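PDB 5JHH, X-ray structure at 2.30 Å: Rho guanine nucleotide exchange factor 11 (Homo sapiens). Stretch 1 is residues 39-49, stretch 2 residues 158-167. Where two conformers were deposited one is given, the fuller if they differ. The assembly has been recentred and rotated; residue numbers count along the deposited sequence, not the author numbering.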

ATOM      1  N   ARG A  39     -21.866  -4.083   3.275  0.50 26.85           N
ATOM      2  CA  ARG A  39     -22.072  -5.218   4.165  0.50 27.60           C
ATOM      3  C   ARG A  39     -20.937  -5.292   5.167  0.50 28.52           C
ATOM      4  O   ARG A  39     -21.168  -5.425   6.375  0.50 28.98           O
ATOM      5  N   THR A  40     -19.710  -5.153   4.674  1.00 27.11           N
ATOM      6  CA  THR A  40     -18.561  -5.243   5.537  1.00 24.20           C
ATOM      7  C   THR A  40     -18.559  -4.148   6.591  1.00 24.02           C
ATOM      8  O   THR A  40     -18.204  -4.385   7.731  1.00 21.84           O
ATOM      9  N   LEU A  41     -18.963  -2.948   6.233  1.00 22.25           N
ATOM     10  CA  LEU A  41     -19.023  -1.925   7.233  1.00 22.22           C
ATOM     11  C   LEU A  41     -20.053  -2.247   8.308  1.00 24.91           C
ATOM     12  O   LEU A  41     -19.859  -1.875   9.492  1.00 22.91           O
ATOM     13  N   ARG A  42     -21.154  -2.880   7.921  1.00 24.83           N
ATOM     14  CA  ARG A  42     -22.206  -3.193   8.906  1.00 28.25           C
ATOM     15  C   ARG A  42     -21.811  -4.339   9.780  1.00 27.28           C
ATOM     16  O   ARG A  42     -22.245  -4.404  10.928  1.00 27.10           O
ATOM     17  N   VAL A  43     -20.931  -5.188   9.271  1.00 24.90           N
ATOM     18  CA  VAL A  43     -20.297  -6.174  10.116  1.00 24.53           C
ATOM     19  C   VAL A  43     -19.407  -5.484  11.147  1.00 27.05           C
ATOM     20  O   VAL A  43     -19.466  -5.827  12.329  1.00 23.60           O
ATOM     21  N   LEU A  44     -18.617  -4.489  10.725  1.00 23.56           N
ATOM     22  CA  LEU A  44     -17.796  -3.810  11.677  1.00 23.88           C
ATOM     23  C   LEU A  44     -18.683  -3.199  12.751  1.00 26.39           C
ATOM     24  O   LEU A  44     -18.329  -3.172  13.942  1.00 24.59           O
ATOM     25  N   ASP A  45     -19.818  -2.665  12.328  1.00 25.53           N
ATOM     26  CA  ASP A  45     -20.698  -1.976  13.276  1.00 26.83           C
ATOM     27  C   ASP A  45     -21.289  -2.942  14.280  1.00 27.11           C
ATOM     28  O   ASP A  45     -21.207  -2.749  15.471  1.00 26.74           O
ATOM     29  N   LEU A  46     -21.865  -4.010  13.780  1.00 28.69           N
ATOM     30  CA  LEU A  46     -22.672  -4.822  14.611  1.00 32.78           C
ATOM     31  C   LEU A  46     -21.798  -5.780  15.420  1.00 29.89           C
ATOM     32  O   LEU A  46     -22.041  -5.950  16.586  1.00 29.40           O
ATOM     33  N   ILE A  47     -20.811  -6.433  14.811  1.00 26.74           N
ATOM     34  CA  ILE A  47     -20.067  -7.468  15.520  1.00 26.18           C
ATOM     35  C   ILE A  47     -19.024  -6.854  16.465  1.00 26.62           C
ATOM     36  O   ILE A  47     -18.736  -7.439  17.513  1.00 24.83           O
ATOM     37  N   PHE A  48     -18.473  -5.685  16.111  1.00 23.01           N
ATOM     38  CA  PHE A  48     -17.389  -5.124  16.881  1.00 22.64           C
ATOM     39  C   PHE A  48     -17.785  -3.844  17.605  1.00 25.47           C
ATOM     40  O   PHE A  48     -17.843  -3.799  18.837  1.00 25.53           O
ATOM     41  N   TYR A  49     -18.028  -2.795  16.840  1.00 25.62           N
ATOM     42  CA  TYR A  49     -18.173  -1.459  17.384  1.00 27.98           C
ATOM     43  C   TYR A  49     -19.255  -1.355  18.438  1.00 27.51           C
ATOM     44  O   TYR A  49     -18.982  -0.946  19.566  1.00 25.94           O
ATOM     45  N   GLN A 158     -10.130 -11.421  10.672  1.00 27.04           N
ATOM     46  CA  GLN A 158     -10.002 -10.709  11.925  1.00 29.21           C
ATOM     47  C   GLN A 158     -10.334  -9.259  11.746  1.00 26.29           C
ATOM     48  O   GLN A 158     -10.443  -8.771  10.640  1.00 24.94           O
ATOM     49  N   LEU A 159     -10.531  -8.587  12.857  1.00 24.38           N
ATOM     50  CA  LEU A 159     -10.894  -7.190  12.854  1.00 25.02           C
ATOM     51  C   LEU A 159      -9.890  -6.364  12.065  1.00 26.18           C
ATOM     52  O   LEU A 159     -10.282  -5.579  11.218  1.00 22.48           O
ATOM     53  N   ARG A 160      -8.604  -6.607  12.264  1.00 28.67           N
ATOM     54  CA  ARG A 160      -7.590  -5.889  11.503  1.00 33.50           C
ATOM     55  C   ARG A 160      -7.673  -6.158  10.002  1.00 32.79           C
ATOM     56  O   ARG A 160      -7.279  -5.313   9.222  1.00 35.92           O
ATOM     57  N   ASP A 161      -8.270  -7.279   9.604  1.00 29.04           N
ATOM     58  CA  ASP A 161      -8.387  -7.615   8.211  1.00 29.22           C
ATOM     59  C   ASP A 161      -9.625  -6.976   7.630  1.00 27.68           C
ATOM     60  O   ASP A 161      -9.735  -6.918   6.417  1.00 32.55           O
ATOM     61  N   LEU A 162     -10.595  -6.570   8.449  1.00 24.85           N
ATOM     62  CA  LEU A 162     -11.874  -6.031   7.940  1.00 21.91           C
ATOM     63  C   LEU A 162     -11.911  -4.498   7.966  1.00 24.23           C
ATOM     64  O   LEU A 162     -12.528  -3.834   7.126  1.00 24.62           O
ATOM     65  N   ILE A 163     -11.246  -3.919   8.957  1.00 23.38           N
ATOM     66  CA  ILE A 163     -11.368  -2.483   9.216  1.00 23.06           C
ATOM     67  C   ILE A 163     -10.634  -1.629   8.157  1.00 22.31           C
ATOM     68  O   ILE A 163     -10.901  -0.444   7.982  1.00 22.75           O
ATOM     69  N   ILE A 164      -9.714  -2.265   7.465  1.00 19.73           N
ATOM     70  CA  ILE A 164      -9.008  -1.662   6.369  1.00 20.80           C
ATOM     71  C   ILE A 164      -9.819  -1.637   5.071  1.00 20.06           C
ATOM     72  O   ILE A 164      -9.399  -1.059   4.079  1.00 19.84           O
ATOM     73  N   SER A 165     -11.017  -2.189   5.095  1.00 20.05           N
ATOM     74  CA  SER A 165     -11.789  -2.316   3.878  1.00 21.19           C
ATOM     75  C   SER A 165     -12.127  -0.955   3.297  1.00 19.45           C
ATOM     76  O   SER A 165     -12.270  -0.846   2.104  1.00 19.31           O
ATOM     77  N   GLU A 166     -12.267   0.089   4.099  1.00 19.12           N
ATOM     78  CA  GLU A 166     -12.587   1.343   3.504  1.00 19.03           C
ATOM     79  C   GLU A 166     -11.436   1.876   2.627  1.00 19.84           C
ATOM     80  O   GLU A 166     -11.643   2.290   1.486  1.00 18.38           O
ATOM     81  N   MET A 167     -10.230   1.918   3.170  1.00 19.89           N
ATOM     82  CA  MET A 167      -9.099   2.331   2.367  1.00 20.32           C
ATOM     83  C   MET A 167      -9.056   1.500   1.126  1.00 19.37           C
ATOM     84  O   MET A 167      -8.935   2.026   0.021  1.00 21.94           O
TER

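A helix can pack against a neighbouring segment mainly through apolar side chains, while nearby polar groups may bond elsewhere. The pairing of residues 39-49 with residues 158-167 of Rho guanine nucleotide exchange factor 11 is a compact example: 425 Å² is buried, both sides summed, and no hydrogen bond crosses between the stretches.

Leu-44 contributes most. Its CA-to-CB bond points toward the second stretch, and an m,t rotamer (chi1 -70°, chi2 172°) carries both methyls into contact. Leu-44 CD2 lies 3.7 Å from CD2 of Leu-159 and 3.8 Å from CB of Leu-162, while Leu-44 CD1 comes within 3.9 Å of CA of Ile-163, so this one side chain meets three residues of the opposing segment.

Leu-162 has the same m,t rotamer, and its CA-to-CB bond also points toward the first stretch. Besides meeting Leu-44, Leu-162 places its CD1 4.0 Å from CE2 of Phe-48, an oblique approach to the ring. Phe-48, with chi1 at m, extends the apolar patch at the other end of the helix segment from Thr-40. Leu-159, whose chi1 is t, covers one face of this ring: its CD2 stands 4.0 Å from the Phe-48 ring centroid and only 13° off the normal, a CH-pi contact, and its CB is 3.8 Å from Phe-48 CE1.

At the Thr-40 end the packing becomes more mixed. Thr-40, in the m rotamer, sets CG2 3.8 Å from OG of Ser-165, a van der Waals contact. Ser-165 OG, with chi1 at p, instead donates a hydrogen bond to O of Leu-162 at 2.9 Å, while Thr-40 OG1 is satisfied elsewhere in the structure. Leu-41 points sideways, but its m,t rotamer brings CD2 to 3.9 Å from OE1 of Glu-166.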

ATOM      1  CB  ARG A  39     -22.168  -6.521   3.378  0.50 29.81           C
ATOM      2  CG  ARG A  39     -22.775  -7.684   4.157  0.50 29.67           C
ATOM      3  CD  ARG A  39     -22.172  -9.024   3.721  0.50 30.33           C
ATOM      4  NE  ARG A  39     -22.110  -9.959   4.832  0.50 29.68           N
ATOM      5  CZ  ARG A  39     -20.988 -10.348   5.430  0.50 28.30           C
ATOM      6  NH1 ARG A  39     -21.055 -11.190   6.422  0.50 27.80           N
ATOM      7  NH2 ARG A  39     -19.800  -9.919   5.028  0.50 29.60           N
ATOM      8  CB  THR A  40     -17.279  -5.152   4.723  1.00 25.44           C
ATOM      9  OG1 THR A  40     -17.256  -6.215   3.793  1.00 24.54           O
ATOM     10  CG2 THR A  40     -16.049  -5.269   5.580  1.00 25.93           C
ATOM     11  CB  LEU A  41     -19.326  -0.560   6.646  1.00 21.49           C
ATOM     12  CG  LEU A  41     -18.345  -0.054   5.604  1.00 22.33           C
ATOM     13  CD1 LEU A  41     -18.835   1.294   5.081  1.00 22.56           C
ATOM     14  CD2 LEU A  41     -16.944   0.080   6.143  1.00 22.05           C
ATOM     15  CB  ARG A  42     -23.556  -3.484   8.282  1.00 29.32           C
ATOM     16  CG  ARG A  42     -24.158  -2.224   7.712  1.00 29.92           C
ATOM     17  CD  ARG A  42     -25.533  -2.472   7.145  1.00 33.48           C
ATOM     18  NE  ARG A  42     -26.239  -1.201   7.002  1.00 34.70           N
ATOM     19  CZ  ARG A  42     -26.823  -0.796   5.892  1.00 39.03           C
ATOM     20  NH1 ARG A  42     -27.407   0.391   5.857  1.00 39.58           N
ATOM     21  NH2 ARG A  42     -26.837  -1.587   4.822  1.00 43.19           N
ATOM     22  CB  VAL A  43     -19.441  -7.147   9.321  1.00 24.61           C
ATOM     23  CG1 VAL A  43     -18.650  -8.039  10.251  1.00 22.27           C
ATOM     24  CG2 VAL A  43     -20.324  -7.997   8.434  1.00 26.84           C
ATOM     25  CB  LEU A  44     -16.973  -2.695  11.024  1.00 25.44           C
ATOM     26  CG  LEU A  44     -15.840  -3.117  10.101  1.00 27.07           C
ATOM     27  CD1 LEU A  44     -15.268  -1.897   9.403  1.00 25.34           C
ATOM     28  CD2 LEU A  44     -14.731  -3.802  10.896  1.00 27.34           C
ATOM     29  CB  ASP A  45     -21.817  -1.288  12.526  1.00 27.04           C
ATOM     30  CG  ASP A  45     -22.659  -0.438  13.411  1.00 28.23           C
ATOM     31  OD1 ASP A  45     -22.070   0.256  14.238  1.00 31.27           O
ATOM     32  OD2 ASP A  45     -23.903  -0.445  13.277  1.00 29.48           O
ATOM     33  CB  LEU A  46     -23.701  -5.572  13.753  1.00 41.63           C
ATOM     34  CG  LEU A  46     -24.272  -6.883  14.339  1.00 51.48           C
ATOM     35  CD1 LEU A  46     -25.338  -6.586  15.401  1.00 53.70           C
ATOM     36  CD2 LEU A  46     -24.797  -7.823  13.241  1.00 52.24           C
ATOM     37  CB  ILE A  47     -19.347  -8.430  14.559  1.00 27.78           C
ATOM     38  CG1 ILE A  47     -20.338  -9.159  13.646  1.00 31.54           C
ATOM     39  CG2 ILE A  47     -18.528  -9.460  15.316  1.00 25.45           C
ATOM     40  CD1 ILE A  47     -21.402  -9.948  14.369  1.00 34.22           C
ATOM     41  CB  PHE A  48     -16.177  -4.905  15.990  1.00 22.17           C
ATOM     42  CG  PHE A  48     -15.575  -6.189  15.442  1.00 22.46           C
ATOM     43  CD1 PHE A  48     -14.722  -6.950  16.204  1.00 21.91           C
ATOM     44  CD2 PHE A  48     -15.932  -6.661  14.202  1.00 22.66           C
ATOM     45  CE1 PHE A  48     -14.204  -8.134  15.724  1.00 24.21           C
ATOM     46  CE2 PHE A  48     -15.366  -7.819  13.683  1.00 23.01           C
ATOM     47  CZ  PHE A  48     -14.531  -8.579  14.461  1.00 22.25           C
ATOM     48  CB  TYR A  49     -18.449  -0.432  16.270  1.00 27.89           C
ATOM     49  CG  TYR A  49     -18.693   0.951  16.818  1.00 27.64           C
ATOM     50  CD1 TYR A  49     -17.726   1.621  17.525  1.00 28.74           C
ATOM     51  CD2 TYR A  49     -19.928   1.569  16.653  1.00 33.56           C
ATOM     52  CE1 TYR A  49     -17.964   2.896  18.068  1.00 28.51           C
ATOM     53  CE2 TYR A  49     -20.190   2.825  17.170  1.00 32.58           C
ATOM     54  CZ  TYR A  49     -19.201   3.488  17.868  1.00 32.77           C
ATOM     55  OH  TYR A  49     -19.471   4.724  18.344  1.00 32.21           O
ATOM     56  CB  GLN A 158      -8.590 -10.843  12.467  1.00 34.66           C
ATOM     57  CG  GLN A 158      -8.217 -12.282  12.761  1.00 41.65           C
ATOM     58  CD  GLN A 158      -6.757 -12.383  13.057  1.00 45.11           C
ATOM     59  OE1 GLN A 158      -6.002 -12.943  12.274  1.00 57.61           O
ATOM     60  NE2 GLN A 158      -6.333 -11.756  14.139  1.00 47.38           N
ATOM     61  CB  LEU A 159     -11.009  -6.696  14.286  1.00 26.25           C
ATOM     62  CG  LEU A 159     -11.508  -5.285  14.636  1.00 30.23           C
ATOM     63  CD1 LEU A 159     -10.328  -4.381  14.862  1.00 37.26           C
ATOM     64  CD2 LEU A 159     -12.475  -4.646  13.674  1.00 25.18           C
ATOM     65  CB  ARG A 160      -6.162  -6.115  12.051  1.00 39.11           C
ATOM     66  CG  ARG A 160      -5.651  -7.568  12.229  1.00 44.28           C
ATOM     67  CD  ARG A 160      -4.099  -7.604  12.234  1.00 54.60           C
ATOM     68  NE  ARG A 160      -3.540  -6.498  11.406  1.00 61.47           N
ATOM     69  CZ  ARG A 160      -2.893  -5.419  11.864  1.00 58.33           C
ATOM     70  NH1 ARG A 160      -2.544  -4.456  11.021  1.00 49.44           N
ATOM     71  NH2 ARG A 160      -2.592  -5.297  13.160  1.00 64.09           N
ATOM     72  CB  ASP A 161      -8.456  -9.165   7.950  1.00 31.20           C
ATOM     73  CG  ASP A 161      -7.357  -9.971   8.674  1.00 36.57           C
ATOM     74  OD1 ASP A 161      -6.141  -9.556   8.674  1.00 30.98           O
ATOM     75  OD2 ASP A 161      -7.720 -11.066   9.242  1.00 37.55           O
ATOM     76  CB  LEU A 162     -13.007  -6.548   8.825  1.00 24.93           C
ATOM     77  CG  LEU A 162     -13.225  -8.062   8.819  1.00 26.14           C
ATOM     78  CD1 LEU A 162     -14.014  -8.571  10.004  1.00 27.20           C
ATOM     79  CD2 LEU A 162     -13.927  -8.489   7.524  1.00 27.82           C
ATOM     80  CB  ILE A 163     -10.865  -2.173  10.615  1.00 20.80           C
ATOM     81  CG1 ILE A 163     -11.461  -0.887  11.135  1.00 23.10           C
ATOM     82  CG2 ILE A 163      -9.378  -2.096  10.642  1.00 23.34           C
ATOM     83  CD1 ILE A 163     -11.010  -0.528  12.529  1.00 23.33           C
ATOM     84  CB  ILE A 164      -7.678  -2.391   6.148  1.00 21.45           C
ATOM     85  CG1 ILE A 164      -6.763  -1.533   5.322  1.00 22.80           C
ATOM     86  CG2 ILE A 164      -7.884  -3.732   5.454  1.00 25.27           C
ATOM     87  CD1 ILE A 164      -5.425  -2.121   5.104  1.00 24.70           C
ATOM     88  CB  SER A 165     -13.074  -3.098   4.137  1.00 22.46           C
ATOM     89  OG  SER A 165     -13.800  -2.310   5.075  1.00 24.30           O
ATOM     90  CB  GLU A 166     -12.891   2.378   4.564  1.00 22.09           C
ATOM     91  CG  GLU A 166     -13.333   3.710   3.941  1.00 21.26           C
ATOM     92  CD  GLU A 166     -14.727   3.666   3.375  1.00 19.68           C
ATOM     93  OE1 GLU A 166     -15.455   2.738   3.754  1.00 20.17           O
ATOM     94  OE2 GLU A 166     -15.106   4.569   2.580  1.00 21.59           O
ATOM     95  CB  MET A 167      -7.784   2.210   3.120  1.00 21.52           C
ATOM     96  CG  MET A 167      -6.568   2.617   2.308  1.00 21.57           C
ATOM     97  SD  MET A 167      -5.899   1.364   1.207  1.00 25.14           S
ATOM     98  CE  MET A 167      -5.271   0.163   2.380  1.00 28.12           C
TER